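Local coordinates for protein FAD-binding oxidoreductase (Gulosibacter chungangensis, PDB 7PBG) that oxidises 4-ethylphenol, probably by dehydrogenating its side chain to give 4-vinylphenol, using a covalently attached FAD cofactor, at residues 120-125 against 144-149; 163-168 against 172-177. All blocks are in the same frame, centred on the assembly; numbering follows the deposited sequence.

Contact 1. Residues 120-125 against 144-149; sequences KLAYAV and AKLMID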
ATOM      1  N   LYS A 120     -21.361  -7.461   1.287  1.00 18.66           N
ATOM      2  CA  LYS A 120     -21.373  -7.182  -0.167  1.00 18.91           C
ATOM      3  C   LYS A 120     -20.000  -6.647  -0.596  1.00 18.37           C
ATOM      4  O   LYS A 120     -19.599  -6.950  -1.692  1.00 19.70           O
ATOM      5  CB  LYS A 120     -22.456  -6.149  -0.501  1.00 20.93           C
ATOM      6  CG  LYS A 120     -22.584  -5.833  -1.989  1.00 23.69           C
ATOM      7  CD  LYS A 120     -23.821  -5.013  -2.318  1.00 25.30           C
ATOM      8  CE  LYS A 120     -23.963  -4.798  -3.814  1.00 28.82           C
ATOM      9  NZ  LYS A 120     -25.215  -4.093  -4.178  1.00 30.64           N
ATOM     10  N   LEU A 121     -19.388  -5.770   0.208  1.00 17.51           N
ATOM     11  CA  LEU A 121     -18.111  -5.117  -0.141  1.00 18.31           C
ATOM     12  C   LEU A 121     -16.987  -5.689   0.746  1.00 18.65           C
ATOM     13  O   LEU A 121     -15.877  -5.166   0.685  1.00 17.93           O
ATOM     14  CB  LEU A 121     -18.271  -3.608   0.026  1.00 17.68           C
ATOM     15  CG  LEU A 121     -19.304  -3.000  -0.926  1.00 21.21           C
ATOM     16  CD1 LEU A 121     -19.350  -1.488  -0.785  1.00 21.44           C
ATOM     17  CD2 LEU A 121     -19.024  -3.392  -2.361  1.00 21.73           C
ATOM     18  N   ALA A 122     -17.256  -6.742   1.507  1.00 17.59           N
ATOM     19  CA  ALA A 122     -16.241  -7.586   2.193  1.00 15.91           C
ATOM     20  C   ALA A 122     -15.280  -6.758   3.026  1.00 17.10           C
ATOM     21  O   ALA A 122     -14.057  -6.735   2.716  1.00 18.90           O
ATOM     22  CB  ALA A 122     -15.466  -8.384   1.208  1.00 17.11           C
ATOM     23  N   TYR A 123     -15.791  -6.006   3.975  1.00 16.91           N
ATOM     24  CA  TYR A 123     -14.919  -5.307   4.953  1.00 17.07           C
ATOM     25  C   TYR A 123     -15.572  -5.269   6.330  1.00 17.57           C
ATOM     26  O   TYR A 123     -16.770  -5.389   6.445  1.00 18.20           O
ATOM     27  CB  TYR A 123     -14.516  -3.928   4.476  1.00 17.73           C
ATOM     28  CG  TYR A 123     -15.605  -2.894   4.456  1.00 17.43           C
ATOM     29  CD1 TYR A 123     -15.915  -2.138   5.570  1.00 17.96           C
ATOM     30  CD2 TYR A 123     -16.370  -2.687   3.328  1.00 18.25           C
ATOM     31  CE1 TYR A 123     -16.926  -1.178   5.563  1.00 17.90           C
ATOM     32  CE2 TYR A 123     -17.349  -1.717   3.288  1.00 19.43           C
ATOM     33  CZ  TYR A 123     -17.643  -0.955   4.407  1.00 18.56           C
ATOM     34  OH  TYR A 123     -18.639  -0.009   4.377  1.00 20.86           O
ATOM     35  N   ALA A 124     -14.759  -4.984   7.342  1.00 17.71           N
ATOM     36  CA  ALA A 124     -15.255  -4.722   8.693  1.00 19.88           C
ATOM     37  C   ALA A 124     -14.647  -3.405   9.142  1.00 18.29           C
ATOM     38  O   ALA A 124     -13.660  -2.936   8.539  1.00 19.35           O
ATOM     39  CB  ALA A 124     -14.889  -5.857   9.620  1.00 20.23           C
ATOM     40  N   VAL A 125     -15.274  -2.819  10.119  1.00 16.69           N
ATOM     41  CA  VAL A 125     -14.795  -1.573  10.771  1.00 15.84           C
ATOM     42  C   VAL A 125     -14.617  -1.857  12.253  1.00 16.28           C
ATOM     43  O   VAL A 125     -15.594  -2.363  12.918  1.00 17.50           O
ATOM     44  CB  VAL A 125     -15.721  -0.373  10.519  1.00 17.32           C
ATOM     45  CG1 VAL A 125     -15.230   0.894  11.229  1.00 19.40           C
ATOM     46  CG2 VAL A 125     -15.925  -0.157   9.033  1.00 18.61           C
ATOM     47  N   ALA A 144     -22.135 -13.413   7.663  1.00 23.02           N
ATOM     48  CA  ALA A 144     -21.398 -12.903   6.469  1.00 24.39           C
ATOM     49  C   ALA A 144     -20.333 -13.931   6.024  1.00 23.09           C
ATOM     50  O   ALA A 144     -19.594 -14.459   6.877  1.00 22.73           O
ATOM     51  CB  ALA A 144     -20.804 -11.556   6.785  1.00 22.47           C
ATOM     52  N   LYS A 145     -20.241 -14.231   4.728  1.00 21.76           N
ATOM     53  CA  LYS A 145     -19.282 -15.221   4.176  1.00 21.82           C
ATOM     54  C   LYS A 145     -17.926 -14.544   3.925  1.00 18.92           C
ATOM     55  O   LYS A 145     -17.457 -14.443   2.780  1.00 20.36           O
ATOM     56  CB  LYS A 145     -19.845 -15.878   2.913  1.00 28.27           C
ATOM     57  CG  LYS A 145     -21.213 -16.530   3.118  1.00 29.66           C
ATOM     58  CD  LYS A 145     -21.278 -17.465   4.293  1.00 35.99           C
ATOM     59  CE  LYS A 145     -22.559 -18.281   4.345  1.00 40.82           C
ATOM     60  NZ  LYS A 145     -23.420 -17.906   5.500  1.00 47.75           N
ATOM     61  N   LEU A 146     -17.305 -14.150   5.023  1.00 19.73           N
ATOM     62  CA  LEU A 146     -16.019 -13.431   5.059  1.00 19.00           C
ATOM     63  C   LEU A 146     -15.119 -14.123   6.067  1.00 19.73           C
ATOM     64  O   LEU A 146     -15.618 -14.682   7.058  1.00 19.18           O
ATOM     65  CB  LEU A 146     -16.252 -11.986   5.502  1.00 17.99           C
ATOM     66  CG  LEU A 146     -17.161 -11.110   4.635  1.00 17.51           C
ATOM     67  CD1 LEU A 146     -17.235  -9.767   5.304  1.00 18.93           C
ATOM     68  CD2 LEU A 146     -16.670 -10.997   3.217  1.00 19.23           C
ATOM     69  N   MET A 147     -13.823 -14.043   5.825  1.00 18.59           N
ATOM     70  CA  MET A 147     -12.768 -14.579   6.686  1.00 19.73           C
ATOM     71  C   MET A 147     -11.969 -13.416   7.237  1.00 19.34           C
ATOM     72  O   MET A 147     -11.729 -12.405   6.524  1.00 22.76           O
ATOM     73  CB  MET A 147     -11.810 -15.453   5.864  1.00 24.32           C
ATOM     74  CG  MET A 147     -12.390 -16.766   5.470  1.00 27.69           C
ATOM     75  SD  MET A 147     -11.275 -17.496   4.251  1.00 27.74           S
ATOM     76  CE  MET A 147      -9.735 -17.508   5.172  1.00 28.37           C
ATOM     77  N   ILE A 148     -11.505 -13.576   8.446  1.00 19.07           N
ATOM     78  CA  ILE A 148     -10.468 -12.661   8.967  1.00 20.79           C
ATOM     79  C   ILE A 148      -9.077 -13.268   8.710  1.00 20.14           C
ATOM     80  O   ILE A 148      -8.946 -14.411   8.266  1.00 17.98           O
ATOM     81  CB  ILE A 148     -10.685 -12.340  10.434  1.00 21.99           C
ATOM     82  CG1 ILE A 148     -10.411 -13.546  11.330  1.00 22.43           C
ATOM     83  CG2 ILE A 148     -12.091 -11.803  10.668  1.00 22.72           C
ATOM     84  CD1 ILE A 148     -10.036 -13.152  12.737  1.00 23.47           C
ATOM     85  N   ASP A 149      -8.058 -12.482   9.013  1.00 17.98           N
ATOM     86  CA  ASP A 149      -6.638 -12.870   8.839  1.00 18.97           C
ATOM     87  C   ASP A 149      -5.958 -12.657  10.183  1.00 17.41           C
ATOM     88  O   ASP A 149      -5.473 -11.541  10.485  1.00 18.30           O
ATOM     89  CB  ASP A 149      -5.906 -12.091   7.745  1.00 17.27           C
ATOM     90  CG  ASP A 149      -4.521 -12.646   7.502  1.00 19.24           C
ATOM     91  OD1 ASP A 149      -4.367 -13.421   6.551  1.00 19.96           O
ATOM     92  OD2 ASP A 149      -3.620 -12.295   8.280  1.00 20.24           O
TER
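Ala122 and Leu146 meet in the apolar layer between an antiparallel sheet and helix 132-142 of the FAD-binding domain, right at a G1 beta bulge. In that bulge Ala122 and Tyr123 both face Asn118, where the hairpin of strands 114-118 and 123-126 turns. Ala122 takes up a left-handed backbone conformation (phi 52°), and its single methyl suits both the bulge and the little room beside Leu146. The contact is small, 99 Å² in all, and rests on the fork of one leucine. CD2 of Leu146 presses on CB of Ala122 at 3.5 Å, a close fit for two methyls, and the same CD2 lies 3.6 Å from CA of Ala122. Both methyls rest against the Ala122 end of the bulge: CD1 of Leu146 comes to 3.9 Å from CA of Ala122 and reaches on to 4.2 Å from N of Tyr123. CG of Leu146, anti to the carbonyl carbon (chi1 -61°), points the fork at the bulge. A branched aliphatic chain is well chosen, since the contact is apolar, van der Waals packing of buried methyls. Tyr123 takes part through its backbone; its CB leaves in the other direction, and the ring has Leu121 O and Val125 CG2 at its edge. Just before Leu146, Lys145 is the centre of an inverse gamma turn, closed by a weak bond from Leu146 N to Ala144 O (3.0 Å). Strand 226-237 pairs with both segments' strands, and its Leu235 bonds to the Ala122 backbone and packs on Leu146. Helix 132-142 adds Val139 against Leu146 and Leu135 against Ala124, while Arg436 of the second subunit bonds to Ala122 O.

Contact 2. Residues 163-168 against 172-177; sequences MEHGVG and YADHSM. With FAD (flavin-adenine dinucleotide), chain C.
Gly168 and Ala173 pinch together the loop that grips the flavin, where a Schellman motif at His165 ends helix 158-163 and Asp174 caps helix 175-178. Gly168 N donates to Ala173 O at 3.0 Å, on a lone pair in the carbonyl plane. The backbone of Val167 reads the pyrimidine edge of the flavin: its N donates to FAD O2 at 3.0 Å, and its O receives FAD N3 at 2.8 Å. Glycine suits both neighbours: a CB at Gly166 would clash with FAD O2, and one at Gly168 would probably be tight against His175 NE2. Val167 CA sits over one face of the His175 ring, whose ND1 and NE2 bond to Asn161 and Asp149. With an alanine in place of His175, Asn161 and Asp149 would probably lose their common mate and the flavin-binding backbone its flat backing. His165 CG is anti to the backbone N (chi1 -156°), which swings the ring over to the other segment, its CD2 3.6 Å from Ser176 CB and its plane 62° from the Asp174 carboxylate. Asp174 OD1 accepts Ser176 OG at 2.7 Å from above the carboxylate plane. Water 1 bridges Asp174 OD2 to NE2 at the edge of the His165 ring, and water 2, over that ring's face, joins Gly166 O, Asp174 OD1 and Ser176 N. At the two ends, Met163 and Tyr172 rest on strand 226-237.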
ATOM      1  N   MET A 163      -1.065  -1.466  12.991  1.00 17.48           N
ATOM      2  CA  MET A 163      -0.223  -0.254  13.215  1.00 21.96           C
ATOM      3  C   MET A 163       1.256  -0.638  13.361  1.00 22.08           C
ATOM      4  O   MET A 163       2.117   0.268  13.221  1.00 21.34           O
ATOM      5  CB  MET A 163      -0.621   0.521  14.464  1.00 23.00           C
ATOM      6  CG  MET A 163      -2.065   0.843  14.588  1.00 34.55           C
ATOM      7  SD  MET A 163      -2.528   2.252  13.635  1.00 38.20           S
ATOM      8  CE  MET A 163      -1.692   3.654  14.393  1.00 26.71           C
ATOM      9  N   GLU A 164       1.577  -1.905  13.623  1.00 19.30           N
ATOM     10  CA  GLU A 164       2.966  -2.413  13.681  1.00 19.14           C
ATOM     11  C   GLU A 164       3.398  -3.046  12.351  1.00 18.07           C
ATOM     12  O   GLU A 164       4.469  -3.646  12.323  1.00 18.76           O
ATOM     13  CB  GLU A 164       3.104  -3.461  14.793  1.00 19.74           C
ATOM     14  CG  GLU A 164       3.285  -2.804  16.138  1.00 21.08           C
ATOM     15  CD  GLU A 164       4.705  -2.284  16.356  1.00 20.06           C
ATOM     16  OE1 GLU A 164       4.892  -1.035  16.279  1.00 23.76           O
ATOM     17  OE2 GLU A 164       5.624  -3.124  16.636  1.00 21.34           O
ATOM     18  N   HIS A 165       2.590  -2.966  11.285  1.00 19.29           N
ATOM     19  CA  HIS A 165       2.838  -3.722  10.043  1.00 19.02           C
ATOM     20  C   HIS A 165       2.920  -5.190  10.409  1.00 17.91           C
ATOM     21  O   HIS A 165       3.771  -5.937   9.872  1.00 20.12           O
ATOM     22  CB  HIS A 165       4.108  -3.251   9.268  1.00 20.74           C
ATOM     23  CG  HIS A 165       4.048  -3.585   7.799  1.00 25.16           C
ATOM     24  ND1 HIS A 165       4.421  -4.827   7.290  1.00 33.01           N
ATOM     25  CD2 HIS A 165       3.678  -2.853   6.724  1.00 29.17           C
ATOM     26  CE1 HIS A 165       4.289  -4.821   5.972  1.00 28.93           C
ATOM     27  NE2 HIS A 165       3.853  -3.614   5.610  1.00 28.70           N
ATOM     28  N   GLY A 166       1.971  -5.656  11.210  1.00 17.59           N
ATOM     29  CA  GLY A 166       1.906  -7.057  11.569  1.00 18.32           C
ATOM     30  C   GLY A 166       1.323  -7.904  10.464  1.00 19.09           C
ATOM     31  O   GLY A 166       0.818  -7.378   9.453  1.00 19.40           O
ATOM     32  N   VAL A 167       1.370  -9.219  10.657  1.00 17.49           N
ATOM     33  CA  VAL A 167       1.021 -10.174   9.574  1.00 18.31           C
ATOM     34  C   VAL A 167       0.309 -11.375  10.143  1.00 18.74           C
ATOM     35  O   VAL A 167       0.506 -11.748  11.321  1.00 20.97           O
ATOM     36  CB  VAL A 167       2.246 -10.647   8.773  1.00 20.48           C
ATOM     37  CG1 VAL A 167       2.934  -9.473   8.102  1.00 22.57           C
ATOM     38  CG2 VAL A 167       3.218 -11.431   9.643  1.00 23.86           C
ATOM     39  N   GLY A 168      -0.436 -11.999   9.245  1.00 18.86           N
ATOM     40  CA  GLY A 168      -1.028 -13.313   9.475  1.00 18.23           C
ATOM     41  C   GLY A 168      -0.586 -14.267   8.409  1.00 20.11           C
ATOM     42  O   GLY A 168       0.531 -14.138   7.925  1.00 19.42           O
ATOM     43  N   TYR A 172      -4.650 -12.827   2.682  1.00 16.20           N
ATOM     44  CA  TYR A 172      -4.744 -11.447   3.265  1.00 16.52           C
ATOM     45  C   TYR A 172      -3.738 -11.253   4.408  1.00 16.80           C
ATOM     46  O   TYR A 172      -3.996 -10.388   5.271  1.00 16.98           O
ATOM     47  CB  TYR A 172      -6.187 -11.133   3.706  1.00 17.12           C
ATOM     48  CG  TYR A 172      -7.095 -10.655   2.604  1.00 15.71           C
ATOM     49  CD1 TYR A 172      -7.128 -11.273   1.356  1.00 17.42           C
ATOM     50  CD2 TYR A 172      -7.916  -9.567   2.789  1.00 16.81           C
ATOM     51  CE1 TYR A 172      -7.971 -10.820   0.354  1.00 18.27           C
ATOM     52  CE2 TYR A 172      -8.750  -9.092   1.789  1.00 16.98           C
ATOM     53  CZ  TYR A 172      -8.808  -9.750   0.581  1.00 17.83           C
ATOM     54  OH  TYR A 172      -9.652  -9.254  -0.368  1.00 17.97           O
ATOM     55  N   ALA A 173      -2.572 -11.906   4.376  1.00 17.02           N
ATOM     56  CA  ALA A 173      -1.584 -11.895   5.487  1.00 16.92           C
ATOM     57  C   ALA A 173      -1.071 -10.480   5.753  1.00 18.66           C
ATOM     58  O   ALA A 173      -0.623 -10.212   6.885  1.00 18.37           O
ATOM     59  CB  ALA A 173      -0.458 -12.858   5.176  1.00 20.07           C
ATOM     60  N   ASP A 174      -0.947  -9.646   4.725  1.00 19.71           N
ATOM     61  CA  ASP A 174      -0.346  -8.292   4.880  1.00 20.82           C
ATOM     62  C   ASP A 174      -1.434  -7.333   5.368  1.00 19.44           C
ATOM     63  O   ASP A 174      -2.158  -6.733   4.572  1.00 19.81           O
ATOM     64  CB  ASP A 174       0.263  -7.788   3.565  1.00 20.95           C
ATOM     65  CG  ASP A 174       1.076  -6.515   3.708  1.00 23.60           C
ATOM     66  OD1 ASP A 174       0.980  -5.874   4.741  1.00 21.34           O
ATOM     67  OD2 ASP A 174       1.881  -6.206   2.811  1.00 26.38           O
ATOM     68  N   HIS A 175      -1.531  -7.200   6.671  1.00 21.81           N
ATOM     69  CA  HIS A 175      -2.587  -6.435   7.348  1.00 20.49           C
ATOM     70  C   HIS A 175      -2.569  -5.000   6.850  1.00 19.60           C
ATOM     71  O   HIS A 175      -3.633  -4.442   6.631  1.00 19.70           O
ATOM     72  CB  HIS A 175      -2.413  -6.588   8.857  1.00 20.16           C
ATOM     73  CG  HIS A 175      -2.597  -8.000   9.303  1.00 18.96           C
ATOM     74  ND1 HIS A 175      -2.276  -8.419  10.570  1.00 18.48           N
ATOM     75  CD2 HIS A 175      -3.037  -9.106   8.636  1.00 18.95           C
ATOM     76  CE1 HIS A 175      -2.580  -9.689  10.682  1.00 19.01           C
ATOM     77  NE2 HIS A 175      -3.048 -10.147   9.506  1.00 18.91           N
ATOM     78  N   SER A 176      -1.403  -4.468   6.567  1.00 19.44           N
ATOM     79  CA  SER A 176      -1.274  -3.069   6.095  1.00 21.16           C
ATOM     80  C   SER A 176      -1.918  -2.903   4.725  1.00 19.70           C
ATOM     81  O   SER A 176      -2.367  -1.806   4.420  1.00 19.62           O
ATOM     82  CB  SER A 176       0.150  -2.599   6.037  1.00 21.83           C
ATOM     83  OG  SER A 176       0.818  -3.197   4.958  1.00 23.48           O
ATOM     84  N   MET A 177      -1.921  -3.931   3.896  1.00 20.13           N
ATOM     85  CA  MET A 177      -2.527  -3.890   2.539  1.00 21.52           C
ATOM     86  C   MET A 177      -4.051  -3.816   2.632  1.00 19.26           C
ATOM     87  O   MET A 177      -4.680  -3.096   1.837  1.00 22.33           O
ATOM     88  CB  MET A 177      -2.130  -5.161   1.778  1.00 24.30           C
ATOM     89  CG  MET A 177      -2.673  -5.298   0.377  1.00 29.33           C
ATOM     90  SD  MET A 177      -1.788  -6.703  -0.440  1.00 37.00           S
ATOM     91  CE  MET A 177      -0.121  -6.512   0.173  1.00 28.82           C
TER
HETATM   92  PA  FAD C 601      -0.859  -3.062  20.394  1.00 17.83           P
HETATM   93  O1A FAD C 601       0.110  -3.425  21.471  1.00 19.12           O
HETATM   94  O2A FAD C 601      -2.204  -2.504  20.791  1.00 18.25           O
HETATM   95  O5B FAD C 601      -0.166  -2.014  19.455  1.00 16.85           O
HETATM   96  C5B FAD C 601       1.175  -2.172  19.013  1.00 16.90           C
HETATM   97  C4B FAD C 601       1.739  -0.796  18.758  1.00 18.48           C
HETATM   98  O4B FAD C 601       1.023  -0.141  17.671  1.00 18.57           O
HETATM   99  C3B FAD C 601       1.635   0.202  19.923  1.00 18.55           C
HETATM  100  O3B FAD C 601       2.693   0.018  20.860  1.00 20.59           O
HETATM  101  C2B FAD C 601       1.609   1.556  19.196  1.00 17.53           C
HETATM  102  O2B FAD C 601       2.932   1.930  18.858  1.00 19.38           O
HETATM  103  C1B FAD C 601       0.771   1.223  17.966  1.00 18.00           C
HETATM  104  N9A FAD C 601      -0.648   1.394  18.140  1.00 19.11           N
HETATM  105  C8A FAD C 601      -1.546   0.410  18.409  1.00 18.78           C
HETATM  106  N7A FAD C 601      -2.762   0.862  18.489  1.00 19.27           N
HETATM  107  C5A FAD C 601      -2.654   2.223  18.327  1.00 17.77           C
HETATM  108  C6A FAD C 601      -3.611   3.239  18.264  1.00 18.35           C
HETATM  109  N6A FAD C 601      -4.918   3.029  18.469  1.00 18.32           N
HETATM  110  N1A FAD C 601      -3.158   4.498  18.068  1.00 20.84           N
HETATM  111  C2A FAD C 601      -1.830   4.692  17.867  1.00 20.42           C
HETATM  112  N3A FAD C 601      -0.845   3.803  17.869  1.00 20.79           N
HETATM  113  C4A FAD C 601      -1.335   2.570  18.110  1.00 18.14           C
HETATM  114  N1  FAD C 601       2.931 -10.553  15.364  1.00 17.95           N
HETATM  115  C2  FAD C 601       2.488 -10.639  14.122  1.00 15.61           C
HETATM  116  O2  FAD C 601       2.240  -9.604  13.451  1.00 16.24           O
HETATM  117  N3  FAD C 601       2.202 -11.827  13.557  1.00 17.11           N
HETATM  118  C4  FAD C 601       2.433 -13.017  14.187  1.00 19.16           C
HETATM  119  O4  FAD C 601       2.081 -14.082  13.644  1.00 23.78           O
HETATM  120  C4X FAD C 601       2.941 -12.980  15.472  1.00 20.22           C
HETATM  121  N5  FAD C 601       3.178 -14.118  16.066  1.00 21.11           N
HETATM  122  C5X FAD C 601       3.671 -14.050  17.347  1.00 19.81           C
HETATM  123  C6  FAD C 601       3.909 -15.259  18.016  1.00 20.38           C
HETATM  124  C7  FAD C 601       4.350 -15.290  19.325  1.00 19.88           C
HETATM  125  C7M FAD C 601       4.575 -16.622  20.010  1.00 20.17           C
HETATM  126  C8  FAD C 601       4.551 -14.065  19.996  1.00 19.02           C
HETATM  127  C8M FAD C 601       5.030 -14.047  21.416  1.00 21.45           C
HETATM  128  C9  FAD C 601       4.353 -12.869  19.337  1.00 19.25           C
HETATM  129  C9A FAD C 601       3.894 -12.822  18.007  1.00 17.27           C
HETATM  130  N10 FAD C 601       3.627 -11.634  17.333  1.00 19.66           N
HETATM  131  C10 FAD C 601       3.127 -11.676  16.039  1.00 18.36           C
HETATM  132  C1' FAD C 601       3.758 -10.308  17.991  1.00 17.57           C
HETATM  133  C2' FAD C 601       2.471  -9.843  18.690  1.00 19.28           C
HETATM  134  O2' FAD C 601       1.849 -10.943  19.438  1.00 21.73           O
HETATM  135  C3' FAD C 601       1.368  -9.311  17.752  1.00 18.67           C
HETATM  136  O3' FAD C 601       1.929  -8.481  16.765  1.00 18.55           O
HETATM  137  C4' FAD C 601       0.226  -8.549  18.438  1.00 18.94           C
HETATM  138  O4' FAD C 601      -0.954  -8.591  17.620  1.00 22.16           O
HETATM  139  C5' FAD C 601       0.613  -7.122  18.717  1.00 16.78           C
HETATM  140  O5' FAD C 601      -0.035  -6.613  19.891  1.00 19.89           O
HETATM  141  P   FAD C 601      -1.431  -5.843  19.805  1.00 19.61           P
HETATM  142  O1P FAD C 601      -2.068  -5.883  21.162  1.00 19.52           O
HETATM  143  O2P FAD C 601      -2.174  -6.441  18.654  1.00 19.17           O
HETATM  144  O3P FAD C 601      -1.028  -4.340  19.436  1.00 18.08           O
HETATM  145  O   HOH W   1       3.096  -4.066   3.114  1.00 38.33           O
HETATM  146  O   HOH W   2       1.127  -5.474   7.653  1.00 19.13           O

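In the fold
Followed from the N terminus, the chain turns out of strand 114-118, enters strand 123-126, and runs through helix 132-142 before contact 1 closes this loop of 18 residues. Contact 2 comes later and closes a much tighter loop, with three residues between its segments, in the connection from helix 158-163 to helix 175-178. The two are in series, neither nesting nor crossing, with centres about 16 Å apart. They meet at Asp149, the last residue of 144-149, which reaches His175 of contact 2 and packs by Ala173. Strand 226-237 pairs with the strands of contact 1 and receives side chains of contact 2, so both lean on the same sheet.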